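Local coordinates for tail spike protein gp49 (Pseudomonas phage LKA1, PDB 4RU4) that probably cleaves the O-specific polysaccharide of Pseudomonas as a lyase, serving as the tailspike with which the phage attacks the host cell envelope during entry, at residues Ala349-Tyr358 / Ile373-Leu384; Thr479-Glu487 / Gly504-Pro513. All coordinates share one frame; numbering follows the deposited sequence.

Contact 1: residues Ala349-Tyr358 / Ile373-Leu384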
loop_
_atom_site.group_PDB
_atom_site.type_symbol
_atom_site.label_atom_id
_atom_site.label_comp_id
_atom_site.label_asym_id
_atom_site.label_seq_id
_atom_site.Cartn_x
_atom_site.Cartn_y
_atom_site.Cartn_z
ATOM N N ALA B 349 0.909 -13.706 -12.134
ATOM C CA ALA B 349 0.925 -12.348 -12.654
ATOM C C ALA B 349 2.078 -12.175 -13.662
ATOM O O ALA B 349 2.889 -13.089 -13.858
ATOM C CB ALA B 349 1.046 -11.348 -11.497
ATOM N N THR B 350 2.158 -11.010 -14.305
ATOM C CA THR B 350 3.148 -10.869 -15.368
ATOM C C THR B 350 3.813 -9.492 -15.421
ATOM O O THR B 350 3.203 -8.473 -15.099
ATOM C CB THR B 350 2.521 -11.161 -16.781
ATOM O OG1 THR B 350 3.555 -11.187 -17.782
ATOM C CG2 THR B 350 1.561 -10.056 -17.153
ATOM N N TRP B 351 5.075 -9.491 -15.838
ATOM C CA TRP B 351 5.809 -8.276 -16.158
ATOM C C TRP B 351 5.936 -8.239 -17.681
ATOM O O TRP B 351 6.523 -9.149 -18.258
ATOM C CB TRP B 351 7.223 -8.414 -15.605
ATOM C CG TRP B 351 7.463 -8.049 -14.173
ATOM C CD1 TRP B 351 6.790 -7.127 -13.398
ATOM C CD2 TRP B 351 8.492 -8.596 -13.347
ATOM N NE1 TRP B 351 7.370 -7.061 -12.138
ATOM C CE2 TRP B 351 8.433 -7.931 -12.097
ATOM C CE3 TRP B 351 9.493 -9.552 -13.565
ATOM C CZ2 TRP B 351 9.313 -8.208 -11.064
ATOM C CZ3 TRP B 351 10.382 -9.824 -12.534
ATOM C CH2 TRP B 351 10.281 -9.157 -11.299
ATOM N N GLN B 352 5.422 -7.189 -18.317
ATOM C CA GLN B 352 5.559 -6.984 -19.749
ATOM C C GLN B 352 5.629 -5.466 -19.974
ATOM O O GLN B 352 5.128 -4.692 -19.158
ATOM C CB GLN B 352 4.329 -7.550 -20.491
ATOM C CG GLN B 352 4.021 -8.991 -20.156
ATOM C CD GLN B 352 3.034 -9.651 -21.101
ATOM O OE1 GLN B 352 2.896 -9.249 -22.254
ATOM N NE2 GLN B 352 2.355 -10.711 -20.613
ATOM N N GLY B 353 6.199 -5.032 -21.092
ATOM C CA GLY B 353 6.186 -3.611 -21.420
ATOM C C GLY B 353 7.324 -2.862 -20.756
ATOM O O GLY B 353 8.476 -3.195 -20.969
ATOM N N LYS B 354 7.011 -1.862 -19.941
ATOM C CA LYS B 354 8.048 -0.995 -19.350
ATOM C C LYS B 354 7.551 -0.371 -18.070
ATOM O O LYS B 354 6.439 0.133 -18.043
ATOM C CB LYS B 354 8.418 0.133 -20.330
ATOM C CG LYS B 354 9.366 1.230 -19.723
ATOM C CD LYS B 354 9.879 2.217 -20.806
ATOM C CE LYS B 354 10.619 3.422 -20.213
ATOM N NZ LYS B 354 11.023 4.374 -21.329
ATOM N N ASP B 355 8.378 -0.377 -17.021
ATOM C CA ASP B 355 8.040 0.286 -15.754
ATOM C C ASP B 355 6.728 -0.240 -15.163
ATOM O O ASP B 355 5.721 0.481 -15.083
ATOM C CB ASP B 355 8.008 1.822 -15.915
ATOM C CG ASP B 355 9.381 2.395 -16.262
ATOM O OD1 ASP B 355 10.391 1.673 -16.100
ATOM O OD2 ASP B 355 9.450 3.560 -16.714
ATOM N N ILE B 356 6.752 -1.499 -14.743
ATOM C CA ILE B 356 5.575 -2.168 -14.188
ATOM C C ILE B 356 5.845 -2.620 -12.743
ATOM O O ILE B 356 6.921 -3.125 -12.445
ATOM C CB ILE B 356 5.276 -3.415 -15.009
ATOM C CG1 ILE B 356 5.025 -3.049 -16.482
ATOM C CG2 ILE B 356 4.130 -4.233 -14.370
ATOM C CD1 ILE B 356 3.941 -2.021 -16.742
ATOM N N SER B 357 4.874 -2.445 -11.838
ATOM C CA SER B 357 5.105 -2.830 -10.443
ATOM C C SER B 357 3.909 -3.606 -9.905
ATOM O O SER B 357 2.763 -3.360 -10.331
ATOM C CB SER B 357 5.355 -1.595 -9.568
ATOM O OG SER B 357 6.228 -0.673 -10.215
ATOM N N TYR B 358 4.192 -4.537 -8.992
ATOM C CA TYR B 358 3.192 -5.152 -8.117
ATOM C C TYR B 358 3.566 -4.735 -6.703
ATOM O O TYR B 358 4.719 -4.915 -6.298
ATOM C CB TYR B 358 3.222 -6.688 -8.256
ATOM C CG TYR B 358 2.695 -7.116 -9.590
ATOM C CD1 TYR B 358 3.506 -7.082 -10.714
ATOM C CD2 TYR B 358 1.356 -7.496 -9.743
ATOM C CE1 TYR B 358 3.007 -7.448 -11.982
ATOM C CE2 TYR B 358 0.845 -7.838 -10.991
ATOM C CZ TYR B 358 1.684 -7.820 -12.108
ATOM O OH TYR B 358 1.193 -8.142 -13.359
ATOM N N ILE B 373 5.546 -14.241 -14.294
ATOM C CA ILE B 373 6.174 -14.582 -15.581
ATOM C C ILE B 373 6.359 -13.319 -16.444
ATOM O O ILE B 373 5.600 -12.354 -16.324
ATOM C CB ILE B 373 5.368 -15.689 -16.336
ATOM C CG1 ILE B 373 6.175 -16.258 -17.509
ATOM C CG2 ILE B 373 4.000 -15.152 -16.813
ATOM C CD1 ILE B 373 5.717 -17.627 -17.979
ATOM N N SER B 374 7.361 -13.299 -17.317
ATOM C CA SER B 374 7.563 -12.108 -18.133
ATOM C C SER B 374 7.307 -12.394 -19.615
ATOM O O SER B 374 7.339 -13.526 -20.043
ATOM C CB SER B 374 8.996 -11.600 -17.963
ATOM O OG SER B 374 9.321 -11.434 -16.589
ATOM N N ALA B 375 7.072 -11.339 -20.391
ATOM C CA ALA B 375 7.022 -11.421 -21.853
ATOM C C ALA B 375 7.188 -10.014 -22.379
ATOM O O ALA B 375 6.848 -9.065 -21.669
ATOM C CB ALA B 375 5.680 -11.986 -22.326
ATOM N N GLU B 376 7.685 -9.873 -23.601
ATOM C CA GLU B 376 7.568 -8.605 -24.315
ATOM C C GLU B 376 8.149 -7.460 -23.493
ATOM O O GLU B 376 7.531 -6.382 -23.348
ATOM C CB GLU B 376 6.088 -8.339 -24.707
ATOM C CG GLU B 376 5.462 -9.494 -25.513
ATOM C CD GLU B 376 4.064 -9.189 -26.099
ATOM O OE1 GLU B 376 3.341 -8.313 -25.559
ATOM O OE2 GLU B 376 3.666 -9.868 -27.081
ATOM N N ILE B 377 9.339 -7.706 -22.939
ATOM C CA ILE B 377 10.032 -6.714 -22.120
ATOM C C ILE B 377 10.712 -5.688 -23.033
ATOM O O ILE B 377 11.685 -6.004 -23.726
ATOM C CB ILE B 377 11.066 -7.381 -21.161
ATOM C CG1 ILE B 377 10.332 -8.274 -20.137
ATOM C CG2 ILE B 377 11.919 -6.328 -20.460
ATOM C CD1 ILE B 377 9.406 -7.502 -19.163
ATOM N N LEU B 378 10.195 -4.461 -23.038
ATOM C CA LEU B 378 10.824 -3.378 -23.793
ATOM C C LEU B 378 12.098 -2.910 -23.064
ATOM O O LEU B 378 13.140 -2.609 -23.680
ATOM C CB LEU B 378 9.855 -2.192 -23.969
ATOM C CG LEU B 378 10.384 -1.030 -24.820
ATOM C CD1 LEU B 378 10.518 -1.443 -26.290
ATOM C CD2 LEU B 378 9.506 0.228 -24.704
ATOM N N GLY B 379 12.005 -2.877 -21.742
ATOM C CA GLY B 379 13.045 -2.309 -20.909
ATOM C C GLY B 379 12.460 -1.472 -19.790
ATOM O O GLY B 379 11.236 -1.329 -19.655
ATOM N N GLY B 380 13.337 -0.943 -18.945
ATOM C CA GLY B 380 12.892 -0.173 -17.792
ATOM C C GLY B 380 12.919 -0.997 -16.518
ATOM O O GLY B 380 13.717 -1.915 -16.373
ATOM N N THR B 381 12.050 -0.668 -15.573
ATOM C CA THR B 381 12.169 -1.245 -14.246
ATOM C C THR B 381 10.946 -2.089 -13.932
ATOM O O THR B 381 9.807 -1.667 -14.168
ATOM C CB THR B 381 12.320 -0.098 -13.220
ATOM O OG1 THR B 381 13.532 0.610 -13.503
ATOM C CG2 THR B 381 12.349 -0.613 -11.778
ATOM N N PHE B 382 11.175 -3.275 -13.389
ATOM C CA PHE B 382 10.079 -4.188 -13.090
ATOM C C PHE B 382 10.230 -4.626 -11.642
ATOM O O PHE B 382 11.286 -5.142 -11.245
ATOM C CB PHE B 382 10.126 -5.366 -14.059
ATOM C CG PHE B 382 10.076 -4.933 -15.489
ATOM C CD1 PHE B 382 11.248 -4.575 -16.168
ATOM C CD2 PHE B 382 8.851 -4.806 -16.143
ATOM C CE1 PHE B 382 11.197 -4.120 -17.511
ATOM C CE2 PHE B 382 8.799 -4.353 -17.483
ATOM C CZ PHE B 382 9.973 -4.027 -18.156
ATOM N N LEU B 383 9.180 -4.405 -10.861
ATOM C CA LEU B 383 9.291 -4.398 -9.407
ATOM C C LEU B 383 8.254 -5.318 -8.800
ATOM O O LEU B 383 7.087 -5.274 -9.208
ATOM C CB LEU B 383 9.071 -2.969 -8.889
ATOM C CG LEU B 383 8.997 -2.715 -7.377
ATOM C CD1 LEU B 383 10.281 -3.188 -6.671
ATOM C CD2 LEU B 383 8.768 -1.237 -7.078
ATOM N N LEU B 384 8.684 -6.163 -7.859
ATOM C CA LEU B 384 7.777 -6.843 -6.927
ATOM C C LEU B 384 8.068 -6.228 -5.566
ATOM O O LEU B 384 9.077 -6.540 -4.928
ATOM C CB LEU B 384 8.029 -8.366 -6.876
ATOM C CG LEU B 384 7.797 -9.138 -8.163
ATOM C CD1 LEU B 384 7.996 -10.635 -7.944
ATOM C CD2 LEU B 384 6.397 -8.860 -8.699
HETATM O O HOH W 1 8.789 -0.227 -11.677
#
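Two successive coils of a right-handed parallel beta-helix meet here, and Trp-351 and Phe-382 fill the space inside their shared corner. Strands 349-352 and 373-377 pair in parallel on one wall, and 356-358 and 380-384 on the next; the axes of the latter pair lie 4.8 Å apart and almost parallel, whereas those of the former diverge by 33°. CB of Phe-382 sits over one face of the indole, 3.5 Å from the centroid of the Trp-351 five-membered ring and almost on its normal, a CH-pi contact; the two ring planes are inclined at 59°. With CG turned anti to the carbonyl carbon (chi1 -85°), the indole of Trp-351 reaches across to the second wall, where NE1 makes a weak hydrogen bond of 3.4 Å to Leu-383 O. CZ2 of Trp-351 touches CG of Leu-384 at 3.4 Å.

On the first wall Ile-373 O is gripped twice, by Trp-351 N and, from the opposite face of its carbonyl plane, by Thr-350 OG1 at 2.8 Å. Gln-352 NE2 donates in its amide plane to that same OG1. At the turn, Asp-355 OD1 accepts from Thr-381 N at 2.9 Å and also pairs with Arg-430 of the second subunit. Stacked parallel coils with inward aromatic and aliphatic side chains, here with a beta bulge between Trp-351 and Gly-353, are characteristic of the pectate lyase-like beta-helix.

Contact 2: residues Thr479-Glu487 / Gly504-Pro513; sequences TSPEYLIVE and GFASAPMRMP
Arg-511 NH1 and Glu-487 OE1 form a salt bridge of 2.8 Å that runs along the outer side of two parallel strands. The bond lies nearly in the guanidinium plane yet meets OE1 from above the carboxylate, the two planes being 30° apart. CD1 of Ile-485 rests over one face of the guanidinium, 3.4 Å above it, beside an arginine chain that lies along it and bends at chi3 (-49°), which brings the charged end back toward Glu-487. Water 3 donates to Glu-487 OE2, which Ser-457 also binds, while Arg-511 NH2 is held by the C-terminal carboxylate of Val-602 and by Leu-489 O of the second subunit.

Beneath this pair the backbones are stitched by Leu-484 N to Pro-509 O, Arg-511 N to Leu-484 O and Val-486 N to Arg-511 O, the last nearly straight at 176°. On the other face Leu-484 and Met-510 lie side by side, CG to CG 4.2 Å, and the bent Met-512 brings CE to 3.9 Å from CG2 of Val-486.

Before the strands, CG2 of Thr-479 stands over the centre of the Phe-505 ring, 3.8 Å from the centroid, while CG of Pro-481 meets CB of Ala-508 at 3.8 Å. Water 2 accepts from both Thr-479 N and Gly-504 N.

This parallel pair continues the beta-helix ladder, strand 484-487 lying between 452-463 and 510-513, both parallel to it; Leu-484 and Val-486 also pack on strand 468-474, Met-510 N is hydrogen-bonded to Glu-601, and strand 510-522 also pairs antiparallel with 590-600.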
loop_
_atom_site.group_PDB
_atom_site.type_symbol
_atom_site.label_atom_id
_atom_site.label_comp_id
_atom_site.label_asym_id
_atom_site.label_seq_id
_atom_site.Cartn_x
_atom_site.Cartn_y
_atom_site.Cartn_z
ATOM N N THR B 479 25.197 -9.098 -22.387
ATOM C CA THR B 479 24.822 -8.070 -21.447
ATOM C C THR B 479 26.023 -7.598 -20.617
ATOM O O THR B 479 26.905 -8.384 -20.293
ATOM C CB THR B 479 23.661 -8.536 -20.505
ATOM O OG1 THR B 479 23.163 -7.413 -19.781
ATOM C CG2 THR B 479 24.116 -9.627 -19.524
ATOM N N SER B 480 26.038 -6.310 -20.309
ATOM C CA SER B 480 27.015 -5.739 -19.365
ATOM C C SER B 480 26.221 -5.035 -18.259
ATOM O O SER B 480 25.970 -3.817 -18.319
ATOM C CB SER B 480 27.926 -4.744 -20.090
ATOM O OG SER B 480 28.824 -5.433 -20.948
ATOM N N PRO B 481 25.775 -5.804 -17.263
ATOM C CA PRO B 481 24.899 -5.221 -16.233
ATOM C C PRO B 481 25.635 -4.184 -15.395
ATOM O O PRO B 481 26.846 -4.297 -15.239
ATOM C CB PRO B 481 24.539 -6.427 -15.348
ATOM C CG PRO B 481 24.749 -7.648 -16.258
ATOM C CD PRO B 481 25.990 -7.249 -17.066
ATOM N N GLU B 482 24.924 -3.175 -14.907
ATOM C CA GLU B 482 25.465 -2.285 -13.873
ATOM C C GLU B 482 25.506 -2.947 -12.504
ATOM O O GLU B 482 26.322 -2.580 -11.664
ATOM C CB GLU B 482 24.667 -0.981 -13.780
ATOM C CG GLU B 482 24.816 -0.080 -14.995
ATOM C CD GLU B 482 23.868 1.128 -14.965
ATOM O OE1 GLU B 482 22.939 1.185 -14.113
ATOM O OE2 GLU B 482 24.057 2.032 -15.809
ATOM N N TYR B 483 24.622 -3.900 -12.238
ATOM C CA TYR B 483 24.669 -4.550 -10.923
ATOM C C TYR B 483 23.960 -5.882 -10.910
ATOM O O TYR B 483 23.015 -6.123 -11.676
ATOM C CB TYR B 483 24.050 -3.672 -9.812
ATOM C CG TYR B 483 22.600 -3.243 -10.041
ATOM C CD1 TYR B 483 21.535 -4.033 -9.597
ATOM C CD2 TYR B 483 22.305 -2.036 -10.678
ATOM C CE1 TYR B 483 20.213 -3.627 -9.781
ATOM C CE2 TYR B 483 20.998 -1.627 -10.881
ATOM C CZ TYR B 483 19.957 -2.422 -10.416
ATOM O OH TYR B 483 18.665 -2.009 -10.597
ATOM N N LEU B 484 24.428 -6.725 -10.006
ATOM C CA LEU B 484 23.832 -8.022 -9.768
ATOM C C LEU B 484 23.905 -8.232 -8.249
ATOM O O LEU B 484 24.970 -8.476 -7.692
ATOM C CB LEU B 484 24.636 -9.060 -10.551
ATOM C CG LEU B 484 24.412 -10.549 -10.398
ATOM C CD1 LEU B 484 22.947 -10.798 -10.193
ATOM C CD2 LEU B 484 24.908 -11.211 -11.712
ATOM N N ILE B 485 22.764 -8.111 -7.581
ATOM C CA ILE B 485 22.748 -7.985 -6.117
ATOM C C ILE B 485 21.810 -9.022 -5.512
ATOM O O ILE B 485 20.653 -9.136 -5.929
ATOM C CB ILE B 485 22.292 -6.555 -5.713
ATOM C CG1 ILE B 485 23.392 -5.561 -6.067
ATOM C CG2 ILE B 485 21.947 -6.478 -4.204
ATOM C CD1 ILE B 485 22.940 -4.078 -6.043
ATOM N N VAL B 486 22.339 -9.810 -4.580
ATOM C CA VAL B 486 21.549 -10.694 -3.714
ATOM C C VAL B 486 21.866 -10.332 -2.262
ATOM O O VAL B 486 23.010 -10.366 -1.872
ATOM C CB VAL B 486 21.903 -12.192 -3.963
ATOM C CG1 VAL B 486 21.147 -13.100 -2.995
ATOM C CG2 VAL B 486 21.567 -12.576 -5.388
ATOM N N GLU B 487 20.857 -9.995 -1.452
ATOM C CA GLU B 487 21.125 -9.454 -0.132
ATOM C C GLU B 487 19.937 -9.603 0.807
ATOM O O GLU B 487 18.779 -9.570 0.379
ATOM C CB GLU B 487 21.477 -7.954 -0.217
ATOM C CG GLU B 487 20.332 -7.097 -0.830
ATOM C CD GLU B 487 20.685 -5.620 -0.990
ATOM O OE1 GLU B 487 21.879 -5.259 -0.805
ATOM O OE2 GLU B 487 19.763 -4.810 -1.292
ATOM N N GLY B 504 28.239 -12.268 -19.694
ATOM C CA GLY B 504 28.328 -10.947 -19.082
ATOM C C GLY B 504 27.710 -10.841 -17.694
ATOM O O GLY B 504 28.059 -9.941 -16.932
ATOM N N PHE B 505 26.796 -11.753 -17.354
ATOM C CA PHE B 505 26.299 -11.827 -15.982
ATOM C C PHE B 505 27.427 -12.216 -15.048
ATOM O O PHE B 505 27.481 -11.739 -13.914
ATOM C CB PHE B 505 25.175 -12.859 -15.829
ATOM C CG PHE B 505 23.856 -12.442 -16.450
ATOM C CD1 PHE B 505 23.160 -11.333 -15.965
ATOM C CD2 PHE B 505 23.304 -13.170 -17.495
ATOM C CE1 PHE B 505 21.951 -10.956 -16.508
ATOM C CE2 PHE B 505 22.071 -12.818 -18.048
ATOM C CZ PHE B 505 21.397 -11.699 -17.563
ATOM N N ALA B 506 28.308 -13.103 -15.506
ATOM C CA ALA B 506 29.398 -13.591 -14.648
ATOM C C ALA B 506 30.401 -12.484 -14.314
ATOM O O ALA B 506 31.017 -12.515 -13.264
ATOM C CB ALA B 506 30.119 -14.802 -15.286
ATOM N N SER B 507 30.530 -11.495 -15.201
ATOM C CA SER B 507 31.503 -10.427 -15.010
ATOM C C SER B 507 30.886 -9.126 -14.488
ATOM O O SER B 507 31.554 -8.105 -14.407
ATOM C CB SER B 507 32.285 -10.179 -16.307
ATOM O OG SER B 507 31.405 -9.995 -17.399
ATOM N N ALA B 508 29.600 -9.167 -14.154
ATOM C CA ALA B 508 28.890 -7.990 -13.644
ATOM C C ALA B 508 29.387 -7.602 -12.255
ATOM O O ALA B 508 29.868 -8.461 -11.516
ATOM C CB ALA B 508 27.394 -8.298 -13.572
ATOM N N PRO B 509 29.270 -6.317 -11.878
ATOM C CA PRO B 509 29.611 -5.964 -10.490
ATOM C C PRO B 509 28.598 -6.638 -9.556
ATOM O O PRO B 509 27.403 -6.371 -9.685
ATOM C CB PRO B 509 29.415 -4.454 -10.450
ATOM C CG PRO B 509 29.468 -4.009 -11.902
ATOM C CD PRO B 509 28.819 -5.142 -12.637
ATOM N N MET B 510 29.073 -7.480 -8.639
ATOM C CA MET B 510 28.203 -8.283 -7.796
ATOM C C MET B 510 28.255 -7.862 -6.351
ATOM O O MET B 510 29.311 -7.473 -5.865
ATOM C CB MET B 510 28.650 -9.747 -7.815
ATOM C CG MET B 510 28.385 -10.449 -9.108
ATOM S SD MET B 510 29.049 -12.116 -8.961
ATOM C CE MET B 510 28.661 -12.702 -10.609
ATOM N N ARG B 511 27.111 -7.974 -5.673
ATOM C CA ARG B 511 27.051 -7.987 -4.217
ATOM C C ARG B 511 26.399 -9.303 -3.775
ATOM O O ARG B 511 25.307 -9.632 -4.243
ATOM C CB ARG B 511 26.260 -6.771 -3.694
ATOM C CG ARG B 511 26.256 -6.635 -2.192
ATOM C CD ARG B 511 25.342 -5.500 -1.725
ATOM N NE ARG B 511 25.589 -4.278 -2.438
ATOM C CZ ARG B 511 24.656 -3.388 -2.782
ATOM N NH1 ARG B 511 23.373 -3.512 -2.432
ATOM N NH2 ARG B 511 25.044 -2.327 -3.451
ATOM N N MET B 512 27.096 -10.084 -2.936
ATOM C CA MET B 512 26.617 -11.399 -2.482
ATOM C C MET B 512 26.766 -11.467 -0.964
ATOM O O MET B 512 27.671 -10.832 -0.401
ATOM C CB MET B 512 27.399 -12.554 -3.144
ATOM C CG MET B 512 27.238 -12.616 -4.667
ATOM S SD MET B 512 25.616 -13.255 -5.113
ATOM C CE MET B 512 25.244 -12.298 -6.581
ATOM N N PRO B 513 25.873 -12.211 -0.297
ATOM C CA PRO B 513 25.760 -12.153 1.170
ATOM C C PRO B 513 27.024 -12.645 1.866
ATOM O O PRO B 513 27.782 -13.429 1.283
ATOM C CB PRO B 513 24.607 -13.125 1.482
ATOM C CG PRO B 513 23.841 -13.286 0.177
ATOM C CD PRO B 513 24.860 -13.097 -0.911
HETATM O O HOH W 2 27.307 -11.320 -22.342
HETATM O O HOH W 3 20.243 -2.922 -3.193
#

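Contacts 1 and 2 occur in series along the chain, their centres about 20 Å apart and their nearest atoms about 6 Å, without touching. Parallel strand pairing joins them: 380-385 leads through 420-425 and 452-463 to 484-487, and Tyr-483 of contact 2 packs on the 420-425 strand that Leu-383 of contact 1 also touches. Contact 1 lies about 6 Å from the chain centre, contact 2 about 25 Å. Contact 1 is the nearer to the calcium site of Gly-368 and Asp-394: the Ile-373 side chain is about 11 Å from the ion, and that of Ala-375 about 4 Å from a sodium ion. Residues of both, among them Thr-381 and Tyr-483, pack on the second subunit.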